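Beta-N-acetylglucosaminidase (Thermotoga maritima, PDB 3WO8) probably hydrolyses terminal non-reducing N-acetyl-D-hexosamine residues from N-acetyl-beta-D-hexosaminides, as a member of glycoside hydrolase family 3. Local coordinates at residues G375-Q380 with R458-I463; S268-V273 with Y296-K301. All coordinates share one frame; numbering follows the deposited sequence.

Following the chain from its N terminus, contact 2 comes first: segments 268-273 and 296-301 close a short loop whose 22 intervening residues include strand 283-286 of the TIM barrel. It ties together helices 269-279 and 292-304, which precede and follow that strand. Contact 1 (375-380 with 458-463) opens only after contact 2 has closed, so the two loops run in series, neither nested nor crossing. Its 77 intervening residues hold four strands of the mixed C-terminal sheet, and it joins helix 374-385 to the start of helix 462-471. The centres of the two contacts lie about 45 Å apart, on opposite sides of the chain's centre, one contact in each family region.

Contact 1 of 2, residues G375-Q380 with R458-I463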
loop_
_atom_site.group_PDB
_atom_site.type_symbol
_atom_site.label_atom_id
_atom_site.label_comp_id
_atom_site.label_asym_id
_atom_site.label_seq_id
_atom_site.Cartn_x
_atom_site.Cartn_y
_atom_site.Cartn_z
ATOM N N GLY B 375 6.528 17.899 -2.593
ATOM C CA GLY B 375 5.400 18.823 -2.466
ATOM C C GLY B 375 4.291 18.370 -1.546
ATOM O O GLY B 375 3.834 19.119 -0.679
ATOM N N GLY B 376 3.831 17.144 -1.704
ATOM C CA GLY B 376 2.772 16.643 -0.821
ATOM C C GLY B 376 3.271 16.595 0.624
ATOM O O GLY B 376 2.501 16.727 1.602
ATOM N N ASP B 377 4.587 16.410 0.723
ATOM C CA ASP B 377 5.294 16.346 1.973
ATOM C C ASP B 377 5.282 17.682 2.694
ATOM O O ASP B 377 5.001 17.777 3.886
ATOM C CB ASP B 377 6.733 15.886 1.712
ATOM C CG ASP B 377 6.880 14.349 1.520
ATOM O OD1 ASP B 377 5.889 13.564 1.598
ATOM O OD2 ASP B 377 8.055 13.941 1.303
ATOM N N TYR B 378 5.566 18.744 1.972
ATOM C CA TYR B 378 5.531 20.039 2.592
ATOM C C TYR B 378 4.128 20.357 3.054
ATOM O O TYR B 378 3.939 20.836 4.176
ATOM C CB TYR B 378 6.008 21.123 1.651
ATOM C CG TYR B 378 7.372 20.944 1.103
ATOM C CD1 TYR B 378 8.362 20.347 1.836
ATOM C CD2 TYR B 378 7.681 21.397 -0.178
ATOM C CE1 TYR B 378 9.636 20.163 1.303
ATOM C CE2 TYR B 378 8.948 21.260 -0.721
ATOM C CZ TYR B 378 9.927 20.636 0.025
ATOM O OH TYR B 378 11.189 20.483 -0.506
ATOM N N ASP B 379 3.134 20.081 2.216
ATOM C CA ASP B 379 1.726 20.275 2.624
ATOM C C ASP B 379 1.379 19.609 3.958
ATOM O O ASP B 379 0.514 20.069 4.715
ATOM C CB ASP B 379 0.779 19.706 1.587
ATOM C CG ASP B 379 0.798 20.454 0.304
ATOM O OD1 ASP B 379 1.399 21.540 0.230
ATOM O OD2 ASP B 379 0.188 19.943 -0.665
ATOM N N GLN B 380 2.053 18.511 4.228
ATOM C CA GLN B 380 1.744 17.681 5.393
ATOM C C GLN B 380 2.369 18.155 6.731
ATOM O O GLN B 380 1.994 17.688 7.816
ATOM C CB GLN B 380 2.166 16.263 5.082
ATOM C CG GLN B 380 1.103 15.236 5.385
ATOM C CD GLN B 380 1.620 13.893 4.976
ATOM O OE1 GLN B 380 2.049 13.729 3.809
ATOM N NE2 GLN B 380 1.654 12.927 5.927
ATOM N N ARG B 458 17.368 14.060 6.693
ATOM C CA ARG B 458 17.841 13.918 5.291
ATOM C C ARG B 458 16.718 13.478 4.378
ATOM O O ARG B 458 16.884 12.601 3.560
ATOM C CB ARG B 458 19.077 13.028 5.235
ATOM C CG ARG B 458 20.349 13.780 5.570
ATOM C CD ARG B 458 21.396 12.854 6.175
ATOM N NE ARG B 458 22.648 13.591 6.304
ATOM C CZ ARG B 458 23.174 14.049 7.438
ATOM N NH1 ARG B 458 22.608 13.822 8.620
ATOM N NH2 ARG B 458 24.294 14.745 7.375
ATOM N N SER B 459 15.595 14.157 4.549
ATOM C CA SER B 459 14.302 13.716 4.112
ATOM C C SER B 459 13.321 14.870 4.270
ATOM O O SER B 459 13.413 15.655 5.204
ATOM C CB SER B 459 13.786 12.538 4.947
ATOM O OG SER B 459 13.305 11.505 4.132
ATOM N N THR B 460 12.405 14.961 3.310
ATOM C CA THR B 460 11.197 15.723 3.438
ATOM C C THR B 460 10.068 14.879 4.006
ATOM O O THR B 460 9.010 15.409 4.289
ATOM C CB THR B 460 10.742 16.193 2.070
ATOM O OG1 THR B 460 10.566 15.057 1.227
ATOM C CG2 THR B 460 11.802 17.143 1.461
ATOM N N LYS B 461 10.305 13.583 4.212
ATOM C CA LYS B 461 9.252 12.697 4.638
ATOM C C LYS B 461 8.662 13.025 6.014
ATOM O O LYS B 461 9.342 13.469 6.931
ATOM C CB LYS B 461 9.653 11.201 4.559
ATOM C CG LYS B 461 10.202 10.684 3.216
ATOM C CD LYS B 461 9.433 11.052 1.958
ATOM C CE LYS B 461 8.558 9.917 1.462
ATOM N NZ LYS B 461 7.866 10.441 0.259
ATOM N N PRO B 462 7.354 12.843 6.134
ATOM C CA PRO B 462 6.762 13.127 7.389
ATOM C C PRO B 462 7.505 12.521 8.553
ATOM O O PRO B 462 7.776 13.224 9.528
ATOM C CB PRO B 462 5.375 12.527 7.234
ATOM C CG PRO B 462 5.045 12.950 5.841
ATOM C CD PRO B 462 6.338 12.753 5.072
ATOM N N ILE B 463 7.850 11.244 8.450
ATOM C CA ILE B 463 8.419 10.519 9.591
ATOM C C ILE B 463 9.676 11.211 10.124
ATOM O O ILE B 463 9.906 11.311 11.325
ATOM C CB ILE B 463 8.679 9.037 9.266
ATOM C CG1 ILE B 463 9.072 8.247 10.520
ATOM C CG2 ILE B 463 9.782 8.920 8.251
ATOM C CD1 ILE B 463 8.289 8.578 11.772
HETATM O O HOH W 1 4.752 10.641 1.481
HETATM O O HOH W 2 6.669 15.908 5.933
#
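D377 meets T460 and K461 through its OD2 atom. D377 OD2 receives the T460 hydroxyl (OG1 to OD2, 2.7 Å) on its anti lone pair. T460 holds OG1 between its backbone N and carbonyl carbon (chi1 57°), which turns CG2 toward the Y378 ring, 3.7 Å from Y378 CE1 in an oblique approach. K461, bent at chi2 and chi3, lays its CD 3.3 Å from D377 OD2, while its NZ makes only a long salt bridge to the same oxygen (3.7 Å). The stronger polar partner of that ammonium is the G78 carbonyl of the second subunit. A water accepts weakly from K461 NZ and donates to D377 OD1; another donates to both D377 O and T460 O, bridging the backbones. Q380, one turn beyond D377, sets its amide against P462, with NE2 3.4 Å from P462 CG and the two side chains lying crosswise.

Farther out, Y54 packs on Q380 and P462, and S459 OG bonds to P90 O of the second subunit. K461 is the N-cap residue of helix 462-471. The contact joins an early turn of helix 374-385 to the strand-to-helix turn after strand 453-456. Helix 374-385 is the helix of a beta-alpha-beta crossover, between the adjacent parallel strands 357-363 and 391-397, in the C-terminal alpha/beta domain, here beside the second subunit.

Contact 2 of 2, residues S268-V273 with Y296-K301; sequences SVEEIV and YETLVK
The segment axes of helices 269-273 and 296-301 approach to 9.5 Å with a signed crossing angle of -68°, steep enough to confine contact to a few residues. E270 and T298 are the nearest backbone pair (CA to CA, 6.1 Å), followed by V273 and L299. T298 fills the crossing point: with CG2 anti to the backbone N (chi1 -50°, measured to OG1), this methyl reaches the backbone of the other helix, 3.6 Å from E270 CA, and also nears V269 CG1 at 3.8 Å. V269 CG1 touches the hydroxyl too, 3.3 Å from T298 OG1, but that oxygen bonds within its own helix, to V294 O.

In the TIM barrel these are neighbouring outer helices: helix 269-279 lies in the beta-alpha-beta crossover from strand 253-257 to strand 283-286, and helix 292-304 comes after that second strand. On the more buried side, V273 and L299 meet nearly perpendicular, the closest approach being V273 CG1 to L299 CD1 (3.5 Å), with Y295 and L16 extending the apolar packing. S268 and E271 form a capping box at the start of helix 269-279, where S268 OG accepts weakly from E271 N (3.4 Å).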
loop_
_atom_site.group_PDB
_atom_site.type_symbol
_atom_site.label_atom_id
_atom_site.label_comp_id
_atom_site.label_asym_id
_atom_site.label_seq_id
_atom_site.Cartn_x
_atom_site.Cartn_y
_atom_site.Cartn_z
ATOM N N SER B 268 -23.350 -4.743 32.739
ATOM C CA SER B 268 -22.458 -3.770 33.313
ATOM C C SER B 268 -21.062 -4.304 33.177
ATOM O O SER B 268 -20.865 -5.534 33.143
ATOM C CB SER B 268 -22.777 -3.566 34.813
ATOM O OG SER B 268 -22.101 -4.481 35.696
ATOM N N VAL B 269 -20.089 -3.397 33.179
ATOM C CA VAL B 269 -18.688 -3.803 33.096
ATOM C C VAL B 269 -18.384 -5.039 33.943
ATOM O O VAL B 269 -17.743 -5.984 33.481
ATOM C CB VAL B 269 -17.745 -2.670 33.508
ATOM C CG1 VAL B 269 -16.298 -3.140 33.478
ATOM C CG2 VAL B 269 -17.910 -1.479 32.565
ATOM N N GLU B 270 -18.891 -5.026 35.162
ATOM C CA GLU B 270 -18.642 -6.079 36.163
ATOM C C GLU B 270 -19.190 -7.430 35.712
ATOM O O GLU B 270 -18.483 -8.428 35.735
ATOM C CB GLU B 270 -19.283 -5.656 37.503
ATOM C CG GLU B 270 -18.739 -6.324 38.757
ATOM C CD GLU B 270 -19.810 -6.500 39.835
ATOM O OE1 GLU B 270 -20.773 -7.265 39.587
ATOM O OE2 GLU B 270 -19.697 -5.891 40.929
ATOM N N GLU B 271 -20.453 -7.443 35.315
ATOM C CA GLU B 271 -21.066 -8.621 34.740
ATOM C C GLU B 271 -20.291 -9.047 33.483
ATOM O O GLU B 271 -20.061 -10.231 33.253
ATOM C CB GLU B 271 -22.538 -8.344 34.356
ATOM C CG GLU B 271 -23.517 -7.996 35.496
ATOM C CD GLU B 271 -24.733 -7.210 35.001
ATOM O OE1 GLU B 271 -25.891 -7.654 35.176
ATOM O OE2 GLU B 271 -24.525 -6.137 34.393
ATOM N N ILE B 272 -19.891 -8.068 32.675
ATOM C CA ILE B 272 -19.242 -8.320 31.399
ATOM C C ILE B 272 -17.931 -9.072 31.600
ATOM O O ILE B 272 -17.770 -10.179 31.100
ATOM C CB ILE B 272 -19.045 -6.991 30.638
ATOM C CG1 ILE B 272 -20.363 -6.590 29.949
ATOM C CG2 ILE B 272 -17.937 -7.091 29.599
ATOM C CD1 ILE B 272 -20.349 -5.241 29.239
ATOM N N VAL B 273 -17.009 -8.479 32.349
ATOM C CA VAL B 273 -15.707 -9.112 32.637
ATOM C C VAL B 273 -15.892 -10.518 33.208
ATOM O O VAL B 273 -15.177 -11.456 32.838
ATOM C CB VAL B 273 -14.880 -8.291 33.661
ATOM C CG1 VAL B 273 -13.522 -8.918 33.934
ATOM C CG2 VAL B 273 -14.661 -6.864 33.176
ATOM N N TYR B 296 -9.944 -2.652 33.554
ATOM C CA TYR B 296 -8.819 -3.361 34.152
ATOM C C TYR B 296 -9.010 -3.510 35.643
ATOM O O TYR B 296 -8.726 -4.578 36.198
ATOM C CB TYR B 296 -7.506 -2.652 33.883
ATOM C CG TYR B 296 -6.266 -3.335 34.472
ATOM C CD1 TYR B 296 -5.881 -3.152 35.820
ATOM C CD2 TYR B 296 -5.458 -4.134 33.673
ATOM C CE1 TYR B 296 -4.724 -3.761 36.328
ATOM C CE2 TYR B 296 -4.314 -4.746 34.175
ATOM C CZ TYR B 296 -3.943 -4.550 35.491
ATOM O OH TYR B 296 -2.795 -5.158 35.943
ATOM N N GLU B 297 -9.457 -2.434 36.290
ATOM C CA GLU B 297 -9.572 -2.423 37.758
ATOM C C GLU B 297 -10.833 -3.179 38.211
ATOM O O GLU B 297 -10.805 -3.828 39.265
ATOM C CB GLU B 297 -9.432 -1.018 38.354
ATOM C CG GLU B 297 -10.490 -0.009 37.909
ATOM C CD GLU B 297 -10.042 1.465 37.998
ATOM O OE1 GLU B 297 -9.013 1.869 37.372
ATOM O OE2 GLU B 297 -10.759 2.228 38.693
ATOM N N THR B 298 -11.898 -3.167 37.392
ATOM C CA THR B 298 -13.032 -4.092 37.591
ATOM C C THR B 298 -12.552 -5.525 37.768
ATOM O O THR B 298 -13.071 -6.245 38.608
ATOM C CB THR B 298 -14.005 -4.096 36.416
ATOM O OG1 THR B 298 -14.352 -2.765 36.082
ATOM C CG2 THR B 298 -15.272 -4.831 36.762
ATOM N N LEU B 299 -11.561 -5.937 36.976
ATOM C CA LEU B 299 -11.069 -7.320 37.005
ATOM C C LEU B 299 -10.270 -7.610 38.261
ATOM O O LEU B 299 -10.459 -8.652 38.905
ATOM C CB LEU B 299 -10.184 -7.624 35.790
ATOM C CG LEU B 299 -9.528 -9.017 35.783
ATOM C CD1 LEU B 299 -10.567 -10.072 35.444
ATOM C CD2 LEU B 299 -8.373 -9.099 34.804
ATOM N N VAL B 300 -9.364 -6.694 38.587
ATOM C CA VAL B 300 -8.459 -6.869 39.727
ATOM C C VAL B 300 -9.264 -6.955 41.052
ATOM O O VAL B 300 -8.919 -7.740 41.946
ATOM C CB VAL B 300 -7.328 -5.778 39.728
ATOM C CG1 VAL B 300 -7.784 -4.450 40.334
ATOM C CG2 VAL B 300 -6.068 -6.287 40.423
ATOM N N LYS B 301 -10.350 -6.173 41.136
ATOM C CA LYS B 301 -11.335 -6.252 42.247
ATOM C C LYS B 301 -12.125 -7.551 42.220
ATOM O O LYS B 301 -12.155 -8.262 43.216
ATOM C CB LYS B 301 -12.309 -5.050 42.260
ATOM C CG LYS B 301 -12.058 -4.060 43.399
ATOM C CD LYS B 301 -10.684 -3.381 43.307
ATOM C CE LYS B 301 -10.028 -3.140 44.675
ATOM N NZ LYS B 301 -8.537 -3.266 44.635
#